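Local structure of FBP protein (Leishmania major, 5OEZ) at residues 296-302 / 319-325. The protein probably hydrolyses fructose 1,6-bisphosphate to fructose 6-phosphate and phosphate, a magnesium-dependent step of gluconeogenesis, as a homotetramer. Residues are numbered along the deposited sequence; the frame is centred on the assembly and turned at random.
Sequences GGKAVGS and PVYFGSR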
# COMPACT_ATOMS: atom_id res chain seq x y z
N GLY C 296 -11.10 11.39 -31.16
CA GLY C 296 -11.84 12.40 -31.92
C GLY C 296 -11.17 13.76 -32.09
O GLY C 296 -11.81 14.70 -32.51
N GLY C 297 -9.89 13.87 -31.75
CA GLY C 297 -9.15 15.13 -31.93
C GLY C 297 -8.36 15.16 -33.23
O GLY C 297 -8.53 14.28 -34.08
N LYS C 298 -7.48 16.15 -33.36
CA LYS C 298 -6.54 16.24 -34.49
C LYS C 298 -5.14 16.29 -33.96
O LYS C 298 -4.89 16.81 -32.86
CB LYS C 298 -6.78 17.47 -35.34
CG LYS C 298 -8.02 17.38 -36.20
CD LYS C 298 -8.02 18.45 -37.28
CE LYS C 298 -9.22 18.25 -38.19
NZ LYS C 298 -9.21 19.19 -39.34
N ALA C 299 -4.23 15.75 -34.76
CA ALA C 299 -2.83 15.68 -34.42
C ALA C 299 -2.00 15.96 -35.68
O ALA C 299 -1.82 15.07 -36.51
CB ALA C 299 -2.51 14.31 -33.86
N VAL C 300 -1.50 17.19 -35.80
CA VAL C 300 -0.75 17.59 -37.01
C VAL C 300 0.66 18.05 -36.71
O VAL C 300 0.99 18.45 -35.58
CB VAL C 300 -1.51 18.63 -37.85
CG1 VAL C 300 -2.84 18.04 -38.31
CG2 VAL C 300 -1.73 19.93 -37.08
N GLY C 301 1.51 17.96 -37.73
CA GLY C 301 2.90 18.40 -37.67
C GLY C 301 3.08 19.64 -38.51
O GLY C 301 2.15 20.44 -38.62
N SER C 302 4.24 19.79 -39.15
CA SER C 302 4.47 20.88 -40.11
C SER C 302 3.67 20.76 -41.42
O SER C 302 3.39 21.75 -42.06
CB SER C 302 5.95 20.97 -40.48
OG SER C 302 6.72 21.37 -39.38
N PRO C 319 7.58 18.99 -35.03
CA PRO C 319 6.69 19.77 -34.17
C PRO C 319 5.32 19.13 -34.10
O PRO C 319 5.00 18.26 -34.90
CB PRO C 319 6.60 21.12 -34.89
CG PRO C 319 6.75 20.77 -36.32
CD PRO C 319 7.69 19.60 -36.38
N VAL C 320 4.51 19.54 -33.12
CA VAL C 320 3.17 18.97 -32.94
C VAL C 320 2.17 20.05 -32.54
O VAL C 320 2.50 20.95 -31.76
CB VAL C 320 3.13 17.81 -31.86
CG1 VAL C 320 4.07 16.67 -32.23
CG2 VAL C 320 3.45 18.33 -30.47
N TYR C 321 0.96 19.90 -33.06
CA TYR C 321 -0.21 20.67 -32.67
C TYR C 321 -1.34 19.65 -32.49
O TYR C 321 -1.87 19.11 -33.46
CB TYR C 321 -0.54 21.70 -33.76
CG TYR C 321 0.68 22.44 -34.25
CD1 TYR C 321 1.41 21.96 -35.33
CD2 TYR C 321 1.14 23.59 -33.60
CE1 TYR C 321 2.54 22.60 -35.77
CE2 TYR C 321 2.28 24.24 -34.04
CZ TYR C 321 2.97 23.76 -35.13
OH TYR C 321 4.11 24.37 -35.59
N PHE C 322 -1.67 19.37 -31.23
CA PHE C 322 -2.60 18.30 -30.83
C PHE C 322 -3.78 18.85 -30.06
O PHE C 322 -3.61 19.67 -29.17
CB PHE C 322 -1.92 17.31 -29.85
CG PHE C 322 -0.91 16.37 -30.46
CD1 PHE C 322 -0.65 16.30 -31.82
CD2 PHE C 322 -0.21 15.52 -29.63
CE1 PHE C 322 0.29 15.41 -32.32
CE2 PHE C 322 0.72 14.62 -30.12
CZ PHE C 322 0.97 14.56 -31.47
N GLY C 323 -4.97 18.33 -30.33
CA GLY C 323 -6.07 18.45 -29.39
C GLY C 323 -7.44 18.48 -30.02
O GLY C 323 -7.70 17.81 -31.04
N SER C 324 -8.31 19.27 -29.39
CA SER C 324 -9.67 19.50 -29.85
C SER C 324 -9.63 19.92 -31.31
O SER C 324 -8.80 20.76 -31.71
CB SER C 324 -10.32 20.58 -29.00
OG SER C 324 -10.43 20.18 -27.65
N ARG C 325 -10.52 19.35 -32.11
CA ARG C 325 -10.42 19.51 -33.55
C ARG C 325 -10.60 20.96 -34.04
O ARG C 325 -9.88 21.39 -34.93
CB ARG C 325 -11.29 18.49 -34.32
CG ARG C 325 -12.78 18.51 -34.06
CD ARG C 325 -13.54 17.43 -34.87
NE ARG C 325 -14.90 17.18 -34.35
CZ ARG C 325 -16.02 17.81 -34.74
NH1 ARG C 325 -15.98 18.76 -35.68
NH2 ARG C 325 -17.19 17.49 -34.18
O HOH W 1 -12.10 17.13 -30.90
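G296 meets R325 through a water that accepts from R325 N and lies within hydrogen-bonding distance of G296 O, where two antiparallel strands, 298-300 and 320-323, begin to pair in the C-terminal domain of this class 1 fructose-1,6-bisphosphatase. Helix 281-294 ends in a Schellman motif at G296, whose positive phi (93°) suits glycine. G297, with no side chain, brings its CA to 3.2 Å from G323 O. K298 and G323 form a hydrogen-bonded pair: K298 N gives to G323 O at 2.9 Å, and G323 N returns a bond to K298 O. The positive phi of G323 again suits glycine. The side chain of K298 leaves with CG anti to the carbonyl carbon (chi1 -73°), passes obliquely over R325, CG against CB at 3.9 Å, and runs extended to put NZ in a salt bridge with D329 on helix 325-338.

A299 turns to the other face, beside F322 in the non-hydrogen-bonded pair. Its small methyl leaves room for the F322 ring, CB to CE1 3.4 Å; both residues pack on A289 of helix 281-294, with V320 CB over one face of the ring. V320 also touches Y268, which binds fructose 6-phosphate in another structure of the protein. V300 returns to the K298 face, where its branched side chain meets V328 and M332 of helix 325-338. The V300 and Y321 side chains cross at about a right angle, CG2 against CB at 3.9 Å, while V300 N reaches Y321 O almost straight (175° at the hydrogen) and Y321 N bonds V300 O in return. G301 CA makes a CA-H...O contact with P319 O, and G301 O lies at the Y321 ring edge, 3.6 Å from CE1. S302 OG, hydrogen-bonded to K270 NZ, lies 3.1 Å from P319 CG.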